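Local coordinates for protein beta-lactamase OXA-2 (Salmonella typhimurium, PDB 1K38) that hydrolyses beta-lactam antibiotics, including oxacillin, as a class D serine beta-lactamase and thereby confers antibiotic resistance, at residues S8-F13 against L236-A241; G21-A26 against A230-I235; K121-G126 against I151-K156; W184-K189 against V210-N215. All blocks are in the same frame, centred on the assembly; numbering follows the deposited sequence.

How the interactions relate
From the N terminus, the chain first lays down residues 8-13, which interaction 1 pairs with the end of helix 226-238, closing a loop round nearly the whole molecule. Strand 21-27 follows, and interaction 2 sets it against the same helix, one turn or so earlier, so its loop sits within that of interaction 1; the two contacts touch through Trp10, Phe13 and Ile235. Inside both loops lie two shorter ones in series. Interaction 3 joins the end of helix 113-122 to helix 147-158, and interaction 4 then spans the sheet from strand 184-192 to strand 208-217. Ile151 touches strand 208-217, tying interaction 3 to interaction 4.

Interaction 1. Residues S8-F13 against L236-A241; sequences SDWRKF and LRSIEA
Trp10 and Ser238 meet through a shared water rather than directly. The indole NE1 gives its hydrogen to this water over 2.9 Å, and the same water donates to Ser238 OG over 2.7 Å, while Trp10 NE1 and Ser238 OG themselves stay 4.4 Å apart. Ser238 OG is also hydrogen-bonded to the carbonyl oxygen of Ile235, one turn back in helix 226-238. Its chi1 of 77° places OG between the backbone N and the carbonyl carbon, a rotamer well suited to folding the hydroxyl back onto the helix.

Two apolar contacts accompany this bridge. Phe13 CZ reaches Ser238 CB at 3.9 Å, and the methyl CG2 of Ile239 stands at the edge of the indole, near its plane, 4.3 Å from Trp10 CZ2. The two aromatic residues also touch, Trp10 CD1 lying in the plane of the Phe13 ring at its edge. Both lean on Ile235, and Trp10 goes on to touch Ile23 and Val25 of strand 21-27.

Backbone bonding ends the helix just here. A Schellman motif, with Glu240 at positive phi as its C-prime residue, brings Ala241 N to Leu236 O at 2.7 Å and Glu240 N to Arg237 O at 3.0 Å. Arg29 hydrogen-bonds to the carbonyl oxygens of Ile239 and Glu240 in this same turn.

With no direct hydrogen bond between the segments, the N-terminal and C-terminal parts of the chain are joined here by thin apolar contact and one water, which gives the indole N-H of a buried tryptophan its acceptor.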
loop_
_atom_site.group_PDB
_atom_site.type_symbol
_atom_site.label_atom_id
_atom_site.label_comp_id
_atom_site.label_asym_id
_atom_site.label_seq_id
_atom_site.Cartn_x
_atom_site.Cartn_y
_atom_site.Cartn_z
ATOM N N SER A 8 4.953 20.008 25.465
ATOM C CA SER A 8 4.698 19.528 26.817
ATOM C C SER A 8 3.207 19.358 27.066
ATOM O O SER A 8 2.801 18.592 27.940
ATOM C CB SER A 8 5.291 20.495 27.848
ATOM O OG SER A 8 4.715 21.783 27.726
ATOM N N ASP A 9 2.394 20.068 26.288
ATOM C CA ASP A 9 0.947 19.988 26.432
ATOM C C ASP A 9 0.432 18.611 26.022
ATOM O O ASP A 9 -0.687 18.232 26.372
ATOM C CB ASP A 9 0.268 21.080 25.599
ATOM C CG ASP A 9 0.633 21.011 24.134
ATOM O OD1 ASP A 9 1.836 21.110 23.809
ATOM O OD2 ASP A 9 -0.285 20.867 23.302
ATOM N N TRP A 10 1.249 17.863 25.284
ATOM C CA TRP A 10 0.856 16.525 24.861
ATOM C C TRP A 10 0.837 15.555 26.032
ATOM O O TRP A 10 0.461 14.395 25.882
ATOM C CB TRP A 10 1.788 16.007 23.765
ATOM C CG TRP A 10 1.462 16.567 22.411
ATOM C CD1 TRP A 10 0.431 17.410 22.098
ATOM C CD2 TRP A 10 2.159 16.317 21.183
ATOM N NE1 TRP A 10 0.444 17.699 20.754
ATOM C CE2 TRP A 10 1.494 17.041 20.168
ATOM C CE3 TRP A 10 3.283 15.550 20.841
ATOM C CZ2 TRP A 10 1.914 17.021 18.832
ATOM C CZ3 TRP A 10 3.701 15.531 19.516
ATOM C CH2 TRP A 10 3.015 16.265 18.525
ATOM N N ARG A 11 1.236 16.030 27.206
ATOM C CA ARG A 11 1.233 15.173 28.380
ATOM C C ARG A 11 -0.190 14.708 28.669
ATOM O O ARG A 11 -0.397 13.630 29.221
ATOM C CB ARG A 11 1.795 15.916 29.596
ATOM C CG ARG A 11 1.806 15.079 30.866
ATOM C CD ARG A 11 2.714 15.681 31.927
ATOM N NE ARG A 11 4.089 15.791 31.448
ATOM C CZ ARG A 11 5.126 16.125 32.209
ATOM N NH1 ARG A 11 4.952 16.383 33.499
ATOM N NH2 ARG A 11 6.340 16.199 31.680
ATOM N N LYS A 12 -1.173 15.517 28.281
ATOM C CA LYS A 12 -2.568 15.164 28.520
ATOM C C LYS A 12 -2.960 13.875 27.813
ATOM O O LYS A 12 -3.811 13.129 28.298
ATOM C CB LYS A 12 -3.501 16.294 28.072
ATOM C CG LYS A 12 -3.528 16.541 26.576
ATOM C CD LYS A 12 -4.555 17.606 26.237
ATOM C CE LYS A 12 -4.555 17.929 24.756
ATOM N NZ LYS A 12 -5.584 18.956 24.424
ATOM N N PHE A 13 -2.344 13.610 26.667
ATOM C CA PHE A 13 -2.647 12.395 25.923
ATOM C C PHE A 13 -2.058 11.176 26.621
ATOM O O PHE A 13 -2.672 10.110 26.643
ATOM C CB PHE A 13 -2.116 12.503 24.493
ATOM C CG PHE A 13 -2.833 13.532 23.661
ATOM C CD1 PHE A 13 -4.183 13.381 23.356
ATOM C CD2 PHE A 13 -2.165 14.662 23.202
ATOM C CE1 PHE A 13 -4.856 14.343 22.608
ATOM C CE2 PHE A 13 -2.826 15.627 22.453
ATOM C CZ PHE A 13 -4.176 15.470 22.154
ATOM N N LEU A 236 -2.178 12.406 16.483
ATOM C CA LEU A 236 -2.281 12.630 15.047
ATOM C C LEU A 236 -3.597 13.328 14.704
ATOM O O LEU A 236 -3.631 14.235 13.873
ATOM C CB LEU A 236 -2.171 11.307 14.285
ATOM C CG LEU A 236 -0.788 10.646 14.292
ATOM C CD1 LEU A 236 -0.826 9.376 13.453
ATOM C CD2 LEU A 236 0.249 11.622 13.740
ATOM N N ARG A 237 -4.682 12.914 15.349
ATOM C CA ARG A 237 -5.970 13.546 15.094
ATOM C C ARG A 237 -5.939 15.017 15.519
ATOM O O ARG A 237 -6.506 15.875 14.836
ATOM C CB ARG A 237 -7.099 12.819 15.838
ATOM C CG ARG A 237 -7.477 11.453 15.261
ATOM C CD ARG A 237 -8.814 10.966 15.821
ATOM N NE ARG A 237 -8.781 10.776 17.270
ATOM C CZ ARG A 237 -8.338 9.676 17.877
ATOM N NH1 ARG A 237 -7.890 8.649 17.164
ATOM N NH2 ARG A 237 -8.335 9.604 19.201
ATOM N N SER A 238 -5.264 15.314 16.628
ATOM C CA SER A 238 -5.195 16.690 17.120
ATOM C C SER A 238 -4.501 17.639 16.147
ATOM O O SER A 238 -4.745 18.844 16.176
ATOM C CB SER A 238 -4.508 16.746 18.494
ATOM O OG SER A 238 -3.100 16.625 18.396
ATOM N N ILE A 239 -3.628 17.109 15.294
ATOM C CA ILE A 239 -2.956 17.952 14.309
ATOM C C ILE A 239 -3.473 17.641 12.908
ATOM O O ILE A 239 -2.806 17.902 11.907
ATOM C CB ILE A 239 -1.415 17.792 14.349
ATOM C CG1 ILE A 239 -1.007 16.362 13.990
ATOM C CG2 ILE A 239 -0.899 18.159 15.731
ATOM C CD1 ILE A 239 0.497 16.180 13.882
ATOM N N GLU A 240 -4.676 17.077 12.856
ATOM C CA GLU A 240 -5.333 16.733 11.602
ATOM C C GLU A 240 -4.491 15.858 10.675
ATOM O O GLU A 240 -4.479 16.055 9.458
ATOM C CB GLU A 240 -5.766 18.016 10.878
ATOM C CG GLU A 240 -6.818 18.813 11.645
ATOM C CD GLU A 240 -7.253 20.076 10.921
ATOM O OE1 GLU A 240 -7.546 19.997 9.711
ATOM O OE2 GLU A 240 -7.314 21.144 11.564
ATOM N N ALA A 241 -3.791 14.890 11.260
ATOM C CA ALA A 241 -2.957 13.962 10.497
ATOM C C ALA A 241 -3.698 12.637 10.315
ATOM O O ALA A 241 -3.197 11.708 9.681
ATOM C CB ALA A 241 -1.639 13.734 11.210
HETATM O O HOH W 1 -1.943 18.755 19.471
#

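Interaction 2. Residues G21-A26 against A230-I235; sequences GTIVVA and AIVRAI
Ile23 drives its CD1 methyl between two side chains of the helix, lying 3.8 Å from Ile235 CD1 and 4.0 Å from Val232 CG2. The two isoleucines reach toward each other tip to tip, whereas the valine meets Ile23 at a slant, offering one branch of its fork. With CG1 anti to the backbone N (chi1 -173°), the long arm of Ile23 extends toward the helix, and its shorter branch also takes part: Ile23 CG2 comes within 3.9 Å of Ile235 CD1. That one methyl of Ile235 therefore rests on both branches of Ile23.

Two residues further along the strand, Val25 also points at the helix, but its contact is lighter, with Val25 CG2 4.4 Å from Ile235 CG2. Ile235 thus serves both strand residues, its delta methyl turned to Ile23 and its gamma methyl to Val25.

Here the central sheet of the penicillin-recognising serine enzymes is covered on one face by the C-terminal helix. The axes of strand 21-26 and helix 230-235 approach to 10.5 Å and run at 39° to each other, a spacing bridged by buried, branched aliphatic side chains, with the indole of Trp10 packing on Ile23 and Ile235 beside them. The sheet beneath is continuous, since strand 21-27 is hydrogen-bonded through its backbone to strand 208-217, and Val232 packs on Phe212 of that strand. From helix 11-16, Phe13 touches Ala234 and Ile235, and Phe14 touches Ile23 and Ile231. Val24, by contrast, belongs to the other face of the strand and packs against Ile151 of helix 147-158.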
loop_
_atom_site.group_PDB
_atom_site.type_symbol
_atom_site.label_atom_id
_atom_site.label_comp_id
_atom_site.label_asym_id
_atom_site.label_seq_id
_atom_site.Cartn_x
_atom_site.Cartn_y
_atom_site.Cartn_z
ATOM N N GLY A 21 5.965 7.812 28.579
ATOM C CA GLY A 21 6.736 7.558 27.382
ATOM C C GLY A 21 7.142 8.809 26.639
ATOM O O GLY A 21 7.185 9.904 27.201
ATOM N N THR A 22 7.435 8.632 25.357
ATOM C CA THR A 22 7.865 9.727 24.499
ATOM C C THR A 22 7.269 9.565 23.109
ATOM O O THR A 22 6.829 8.484 22.732
ATOM C CB THR A 22 9.407 9.736 24.354
ATOM O OG1 THR A 22 9.822 10.874 23.585
ATOM C CG2 THR A 22 9.889 8.461 23.650
ATOM N N ILE A 23 7.217 10.661 22.366
ATOM C CA ILE A 23 6.747 10.611 20.995
ATOM C C ILE A 23 7.381 11.746 20.214
ATOM O O ILE A 23 7.536 12.860 20.718
ATOM C CB ILE A 23 5.198 10.701 20.861
ATOM C CG1 ILE A 23 4.803 10.462 19.398
ATOM C CG2 ILE A 23 4.687 12.066 21.325
ATOM C CD1 ILE A 23 3.305 10.408 19.155
ATOM N N VAL A 24 7.796 11.425 18.997
ATOM C CA VAL A 24 8.387 12.393 18.085
ATOM C C VAL A 24 7.489 12.370 16.866
ATOM O O VAL A 24 7.124 11.299 16.385
ATOM C CB VAL A 24 9.805 11.982 17.640
ATOM C CG1 VAL A 24 10.352 13.000 16.638
ATOM C CG2 VAL A 24 10.722 11.881 18.840
ATOM N N VAL A 25 7.125 13.549 16.380
ATOM C CA VAL A 25 6.283 13.661 15.201
ATOM C C VAL A 25 6.958 14.618 14.225
ATOM O O VAL A 25 7.278 15.754 14.582
ATOM C CB VAL A 25 4.880 14.209 15.557
ATOM C CG1 VAL A 25 4.080 14.464 14.284
ATOM C CG2 VAL A 25 4.144 13.221 16.455
ATOM N N ALA A 26 7.194 14.154 13.005
ATOM C CA ALA A 26 7.812 14.995 11.989
ATOM C C ALA A 26 6.783 15.171 10.887
ATOM O O ALA A 26 6.514 14.251 10.118
ATOM C CB ALA A 26 9.070 14.337 11.446
ATOM N N ALA A 230 -3.459 4.142 20.752
ATOM C CA ALA A 230 -4.391 5.120 21.302
ATOM C C ALA A 230 -3.760 6.504 21.443
ATOM O O ALA A 230 -4.349 7.505 21.045
ATOM C CB ALA A 230 -4.921 4.643 22.650
ATOM N N ILE A 231 -2.563 6.557 22.016
ATOM C CA ILE A 231 -1.881 7.830 22.204
ATOM C C ILE A 231 -1.486 8.466 20.871
ATOM O O ILE A 231 -1.747 9.645 20.640
ATOM C CB ILE A 231 -0.632 7.651 23.098
ATOM C CG1 ILE A 231 -1.074 7.169 24.485
ATOM C CG2 ILE A 231 0.137 8.966 23.208
ATOM C CD1 ILE A 231 0.059 6.694 25.374
ATOM N N VAL A 232 -0.862 7.691 19.988
ATOM C CA VAL A 232 -0.456 8.230 18.698
ATOM C C VAL A 232 -1.643 8.728 17.882
ATOM O O VAL A 232 -1.602 9.824 17.319
ATOM C CB VAL A 232 0.306 7.183 17.860
ATOM C CG1 VAL A 232 0.619 7.757 16.479
ATOM C CG2 VAL A 232 1.593 6.793 18.566
ATOM N N ARG A 233 -2.700 7.928 17.808
ATOM C CA ARG A 233 -3.868 8.333 17.040
ATOM C C ARG A 233 -4.501 9.607 17.589
ATOM O O ARG A 233 -4.931 10.462 16.818
ATOM C CB ARG A 233 -4.898 7.201 16.991
ATOM C CG ARG A 233 -4.473 6.030 16.110
ATOM C CD ARG A 233 -5.508 4.915 16.145
ATOM N NE ARG A 233 -5.123 3.771 15.319
ATOM C CZ ARG A 233 -5.373 3.668 14.017
ATOM N NH1 ARG A 233 -6.015 4.640 13.382
ATOM N NH2 ARG A 233 -4.974 2.592 13.349
ATOM N N ALA A 234 -4.548 9.739 18.913
ATOM C CA ALA A 234 -5.127 10.931 19.529
ATOM C C ALA A 234 -4.309 12.155 19.126
ATOM O O ALA A 234 -4.858 13.195 18.760
ATOM C CB ALA A 234 -5.146 10.791 21.045
ATOM N N ILE A 235 -2.987 12.022 19.191
ATOM C CA ILE A 235 -2.103 13.119 18.821
ATOM C C ILE A 235 -2.205 13.435 17.327
ATOM O O ILE A 235 -2.324 14.601 16.942
ATOM C CB ILE A 235 -0.640 12.793 19.212
ATOM C CG1 ILE A 235 -0.531 12.757 20.742
ATOM C CG2 ILE A 235 0.321 13.824 18.620
ATOM C CD1 ILE A 235 0.839 12.375 21.274
#

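Interaction 3. Residues K121-G126 against I151-K156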
loop_
_atom_site.group_PDB
_atom_site.type_symbol
_atom_site.label_atom_id
_atom_site.label_comp_id
_atom_site.label_asym_id
_atom_site.label_seq_id
_atom_site.Cartn_x
_atom_site.Cartn_y
_atom_site.Cartn_z
ATOM N N LYS A 121 25.309 -1.560 9.909
ATOM C CA LYS A 121 26.260 -0.473 9.749
ATOM C C LYS A 121 25.950 0.359 8.508
ATOM O O LYS A 121 26.059 1.585 8.535
ATOM C CB LYS A 121 27.686 -1.025 9.660
ATOM C CG LYS A 121 28.768 0.047 9.704
ATOM C CD LYS A 121 30.166 -0.550 9.571
ATOM C CE LYS A 121 30.486 -0.934 8.129
ATOM N NZ LYS A 121 29.528 -1.921 7.551
ATOM N N LYS A 122 25.549 -0.298 7.422
ATOM C CA LYS A 122 25.254 0.428 6.191
ATOM C C LYS A 122 24.033 1.340 6.304
ATOM O O LYS A 122 23.913 2.301 5.548
ATOM C CB LYS A 122 25.098 -0.543 5.012
ATOM C CG LYS A 122 23.819 -1.359 4.988
ATOM C CD LYS A 122 23.955 -2.552 4.044
ATOM C CE LYS A 122 24.427 -2.136 2.654
ATOM N NZ LYS A 122 24.737 -3.315 1.786
ATOM N N ILE A 123 23.128 1.052 7.237
ATOM C CA ILE A 123 21.965 1.919 7.411
ATOM C C ILE A 123 22.073 2.743 8.692
ATOM O O ILE A 123 21.133 3.440 9.062
ATOM C CB ILE A 123 20.624 1.134 7.426
ATOM C CG1 ILE A 123 20.601 0.116 8.566
ATOM C CG2 ILE A 123 20.415 0.436 6.087
ATOM C CD1 ILE A 123 19.232 -0.525 8.774
ATOM N N ASP A 124 23.223 2.655 9.362
ATOM C CA ASP A 124 23.472 3.414 10.589
ATOM C C ASP A 124 22.255 3.353 11.510
ATOM O O ASP A 124 21.747 4.382 11.960
ATOM C CB ASP A 124 23.800 4.864 10.214
ATOM C CG ASP A 124 24.186 5.712 11.408
ATOM O OD1 ASP A 124 24.987 5.239 12.240
ATOM O OD2 ASP A 124 23.698 6.859 11.498
ATOM N N TYR A 125 21.811 2.132 11.796
ATOM C CA TYR A 125 20.629 1.890 12.625
ATOM C C TYR A 125 20.930 1.763 14.120
ATOM O O TYR A 125 21.415 0.733 14.583
ATOM C CB TYR A 125 19.925 0.628 12.107
ATOM C CG TYR A 125 18.573 0.330 12.722
ATOM C CD1 TYR A 125 18.463 -0.405 13.899
ATOM C CD2 TYR A 125 17.399 0.742 12.091
ATOM C CE1 TYR A 125 17.213 -0.733 14.429
ATOM C CE2 TYR A 125 16.153 0.424 12.610
ATOM C CZ TYR A 125 16.063 -0.316 13.774
ATOM O OH TYR A 125 14.822 -0.658 14.261
ATOM N N GLY A 126 20.624 2.819 14.869
ATOM C CA GLY A 126 20.870 2.803 16.304
ATOM C C GLY A 126 22.323 2.500 16.617
ATOM O O GLY A 126 23.220 3.046 15.977
ATOM N N ILE A 151 12.701 7.856 13.518
ATOM C CA ILE A 151 12.155 8.836 12.582
ATOM C C ILE A 151 13.112 9.012 11.409
ATOM O O ILE A 151 12.699 8.963 10.254
ATOM C CB ILE A 151 11.940 10.212 13.264
ATOM C CG1 ILE A 151 10.827 10.115 14.316
ATOM C CG2 ILE A 151 11.602 11.264 12.213
ATOM C CD1 ILE A 151 9.430 9.981 13.746
ATOM N N ALA A 152 14.392 9.209 11.708
ATOM C CA ALA A 152 15.386 9.394 10.656
ATOM C C ALA A 152 15.412 8.198 9.710
ATOM O O ALA A 152 15.493 8.364 8.493
ATOM C CB ALA A 152 16.766 9.615 11.268
ATOM N N PHE A 153 15.340 6.994 10.267
ATOM C CA PHE A 153 15.342 5.784 9.459
ATOM C C PHE A 153 14.096 5.703 8.577
ATOM O O PHE A 153 14.188 5.409 7.386
ATOM C CB PHE A 153 15.409 4.545 10.355
ATOM C CG PHE A 153 15.149 3.265 9.623
ATOM C CD1 PHE A 153 16.094 2.751 8.742
ATOM C CD2 PHE A 153 13.936 2.596 9.776
ATOM C CE1 PHE A 153 15.838 1.594 8.021
ATOM C CE2 PHE A 153 13.669 1.436 9.057
ATOM C CZ PHE A 153 14.626 0.934 8.174
ATOM N N LEU A 154 12.930 5.963 9.164
ATOM C CA LEU A 154 11.675 5.903 8.418
ATOM C C LEU A 154 11.633 6.893 7.261
ATOM O O LEU A 154 11.091 6.590 6.197
ATOM C CB LEU A 154 10.492 6.161 9.358
ATOM C CG LEU A 154 10.250 5.076 10.413
ATOM C CD1 LEU A 154 9.230 5.580 11.425
ATOM C CD2 LEU A 154 9.767 3.787 9.747
ATOM N N ARG A 155 12.199 8.078 7.467
ATOM C CA ARG A 155 12.204 9.088 6.415
ATOM C C ARG A 155 13.044 8.628 5.227
ATOM O O ARG A 155 12.696 8.900 4.075
ATOM C CB ARG A 155 12.713 10.419 6.970
ATOM C CG ARG A 155 11.807 10.953 8.060
ATOM C CD ARG A 155 12.335 12.233 8.670
ATOM N NE ARG A 155 11.869 13.419 7.963
ATOM C CZ ARG A 155 11.971 14.650 8.452
ATOM N NH1 ARG A 155 12.525 14.841 9.645
ATOM N NH2 ARG A 155 11.506 15.685 7.766
ATOM N N LYS A 156 14.136 7.919 5.501
ATOM C CA LYS A 156 14.983 7.415 4.423
ATOM C C LYS A 156 14.222 6.356 3.623
ATOM O O LYS A 156 14.261 6.351 2.394
ATOM C CB LYS A 156 16.284 6.840 4.985
ATOM C CG LYS A 156 17.220 7.915 5.530
ATOM C CD LYS A 156 18.579 7.365 5.935
ATOM C CE LYS A 156 18.494 6.493 7.167
ATOM N NZ LYS A 156 19.860 6.196 7.690
HETATM O O HOH W 2 18.934 5.062 9.904
#
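Tyr125 presents its ring edge to the face of Phe153, a T-shaped pair with planes at 86° and centroids 5.4 Å apart. The nearest approach is Tyr125 CD2 to Phe153 CD1, 4.1 Å, and the contact falls toward the rim of the phenylalanine ring. Phe153 has CG anti to its own amide nitrogen (chi1 169°), which extends the ring from helix 147-158 toward the 121-126 segment. There Ile123 CD1 comes slantwise to Phe153 CE1 at 4.1 Å, and Pro56 touches all three side chains, completing a buried apolar layer.

The polar side is looser. Lys156 NZ makes only a weak hydrogen bond, 3.3 Å, to the carbonyl oxygen of Ile123. A water gives a second path, donating a hydrogen to Ile123 O at 2.9 Å and accepting one from Lys156 NZ at 2.7 Å. The carboxylate of Asp124 stays apart, its OD2 5.4 Å from Lys156 NZ, so any electrostatic attraction is probably modest.

Asp124, at positive phi, is the C-prime residue of a Schellman motif that stops helix 113-122 and turns the chain into Tyr125. Tyr125 also meets Phe53 edge-to-face, its side chain about 9 Å from that of Ser51, the predicted nucleophile, and with Gly126 it begins the Tyr-Gly-Asn motif characteristic of class D beta-lactamases.

Interaction 4. Residues W184-K189 against V210-N215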
loop_
_atom_site.group_PDB
_atom_site.type_symbol
_atom_site.label_atom_id
_atom_site.label_comp_id
_atom_site.label_asym_id
_atom_site.label_seq_id
_atom_site.Cartn_x
_atom_site.Cartn_y
_atom_site.Cartn_z
ATOM N N TRP A 184 -5.387 9.131 2.074
ATOM C CA TRP A 184 -4.387 8.951 3.124
ATOM C C TRP A 184 -4.034 7.482 3.340
ATOM O O TRP A 184 -4.880 6.601 3.183
ATOM C CB TRP A 184 -4.857 9.575 4.444
ATOM C CG TRP A 184 -6.105 8.984 5.010
ATOM C CD1 TRP A 184 -7.392 9.301 4.676
ATOM C CD2 TRP A 184 -6.189 7.961 6.006
ATOM N NE1 TRP A 184 -8.271 8.538 5.405
ATOM C CE2 TRP A 184 -7.560 7.706 6.229
ATOM C CE3 TRP A 184 -5.238 7.233 6.732
ATOM C CZ2 TRP A 184 -8.005 6.753 7.148
ATOM C CZ3 TRP A 184 -5.679 6.284 7.646
ATOM C CH2 TRP A 184 -7.052 6.052 7.846
ATOM N N ILE A 185 -2.775 7.232 3.687
ATOM C CA ILE A 185 -2.297 5.875 3.930
ATOM C C ILE A 185 -1.462 5.828 5.200
ATOM O O ILE A 185 -0.492 6.571 5.347
ATOM C CB ILE A 185 -1.426 5.358 2.753
ATOM C CG1 ILE A 185 -2.236 5.390 1.454
ATOM C CG2 ILE A 185 -0.967 3.922 3.029
ATOM C CD1 ILE A 185 -1.436 5.032 0.215
ATOM N N LEU A 186 -1.846 4.950 6.118
ATOM C CA LEU A 186 -1.127 4.793 7.375
ATOM C C LEU A 186 -0.239 3.563 7.280
ATOM O O LEU A 186 -0.735 2.454 7.061
ATOM C CB LEU A 186 -2.115 4.626 8.540
ATOM C CG LEU A 186 -1.528 4.266 9.914
ATOM C CD1 LEU A 186 -0.640 5.396 10.432
ATOM C CD2 LEU A 186 -2.670 4.008 10.896
ATOM N N ARG A 187 1.070 3.771 7.428
ATOM C CA ARG A 187 2.048 2.686 7.375
ATOM C C ARG A 187 2.740 2.678 8.728
ATOM O O ARG A 187 3.296 3.694 9.150
ATOM C CB ARG A 187 3.079 2.932 6.265
ATOM C CG ARG A 187 2.477 3.218 4.889
ATOM C CD ARG A 187 3.584 3.337 3.843
ATOM N NE ARG A 187 3.125 3.996 2.620
ATOM C CZ ARG A 187 2.647 3.376 1.546
ATOM N NH1 ARG A 187 2.258 4.096 0.498
ATOM N NH2 ARG A 187 2.566 2.049 1.507
ATOM N N ALA A 188 2.711 1.544 9.417
ATOM C CA ALA A 188 3.331 1.493 10.733
ATOM C C ALA A 188 3.711 0.094 11.181
ATOM O O ALA A 188 3.380 -0.897 10.533
ATOM C CB ALA A 188 2.391 2.122 11.748
ATOM N N LYS A 189 4.414 0.029 12.307
ATOM C CA LYS A 189 4.841 -1.241 12.880
ATOM C C LYS A 189 4.913 -1.131 14.395
ATOM O O LYS A 189 5.499 -0.190 14.933
ATOM C CB LYS A 189 6.218 -1.639 12.344
ATOM C CG LYS A 189 6.690 -3.012 12.820
ATOM C CD LYS A 189 5.957 -4.124 12.082
ATOM C CE LYS A 189 6.024 -5.438 12.847
ATOM N NZ LYS A 189 5.170 -5.388 14.070
ATOM N N VAL A 210 3.392 12.520 7.539
ATOM C CA VAL A 210 3.590 12.848 8.944
ATOM C C VAL A 210 4.173 11.613 9.624
ATOM O O VAL A 210 3.490 10.603 9.780
ATOM C CB VAL A 210 2.253 13.228 9.615
ATOM C CG1 VAL A 210 2.491 13.652 11.060
ATOM C CG2 VAL A 210 1.584 14.353 8.834
ATOM N N PHE A 211 5.441 11.697 10.016
ATOM C CA PHE A 211 6.111 10.571 10.663
ATOM C C PHE A 211 5.947 10.599 12.169
ATOM O O PHE A 211 5.852 11.666 12.768
ATOM C CB PHE A 211 7.606 10.587 10.341
ATOM C CG PHE A 211 7.905 10.507 8.882
ATOM C CD1 PHE A 211 7.849 11.644 8.081
ATOM C CD2 PHE A 211 8.205 9.285 8.294
ATOM C CE1 PHE A 211 8.086 11.563 6.711
ATOM C CE2 PHE A 211 8.442 9.190 6.929
ATOM C CZ PHE A 211 8.380 10.336 6.133
ATOM N N PHE A 212 5.912 9.420 12.780
ATOM C CA PHE A 212 5.796 9.340 14.226
ATOM C C PHE A 212 6.577 8.166 14.781
ATOM O O PHE A 212 6.786 7.151 14.107
ATOM C CB PHE A 212 4.332 9.215 14.671
ATOM C CG PHE A 212 3.654 7.962 14.204
ATOM C CD1 PHE A 212 2.936 7.952 13.015
ATOM C CD2 PHE A 212 3.740 6.787 14.949
ATOM C CE1 PHE A 212 2.308 6.789 12.570
ATOM C CE2 PHE A 212 3.115 5.616 14.514
ATOM C CZ PHE A 212 2.397 5.619 13.319
ATOM N N ALA A 213 7.026 8.326 16.018
ATOM C CA ALA A 213 7.755 7.281 16.707
ATOM C C ALA A 213 7.466 7.464 18.185
ATOM O O ALA A 213 7.873 8.457 18.793
ATOM C CB ALA A 213 9.256 7.387 16.431
ATOM N N LEU A 214 6.728 6.514 18.745
ATOM C CA LEU A 214 6.372 6.548 20.153
ATOM C C LEU A 214 6.803 5.293 20.873
ATOM O O LEU A 214 6.799 4.210 20.301
ATOM C CB LEU A 214 4.846 6.685 20.325
ATOM C CG LEU A 214 4.249 6.383 21.719
ATOM C CD1 LEU A 214 2.997 7.210 21.921
ATOM C CD2 LEU A 214 3.925 4.886 21.872
ATOM N N ASN A 215 7.229 5.450 22.121
ATOM C CA ASN A 215 7.514 4.285 22.938
ATOM C C ASN A 215 7.031 4.619 24.336
ATOM O O ASN A 215 7.008 5.786 24.739
ATOM C CB ASN A 215 8.992 3.808 22.898
ATOM C CG ASN A 215 9.984 4.790 23.484
ATOM O OD1 ASN A 215 9.910 5.166 24.655
ATOM N ND2 ASN A 215 10.956 5.183 22.669
#
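In the central sheet of the beta-lactamase fold, Phe212 of strand 208-217 bridges to Leu186 and Ala188 of strand 184-192, reaching past the intervening strand 196-205. The two strands are second neighbours and run in the same direction, each antiparallel to the one between them, so no backbone hydrogen bond joins them and the side chains alone make the contact. Phe212 CZ lies 3.8 Å from Ala188 CB, while Phe212 CE1 is 3.9 Å from Leu186 CD1. The leucine methyl arrives at the edge of the ring, near its plane, and the two side chains cross at about a right angle. Chi1 of 64° sets CG of Phe212 between the backbone N and carbonyl carbon, swinging the ring across the sheet toward strand 184-192. Leu186 extends with CG anti to the backbone N (chi1 172°), and chi2 of 65° turns CD1 to the ring.

This face of the sheet lies under helix 226-238: Val232 packs on Phe212, and Arg233 on Leu186. Trp199 of the middle strand meets the Phe212 ring with planes at about 50° and also touches Ala188, so that the middle strand joins the contact through this side chain.

Lys189, next after Ala188, opens the Lys-Thr-Gly motif of the serine beta-lactamases, whose three residues probably bind substrate, as in related enzymes, and its NZ is hydrogen-bonded to Ser99 OG. Arg187 has ionic partners in both subunits, with NE to Glu204 of its own chain and NH1 to Asp174 of the second subunit.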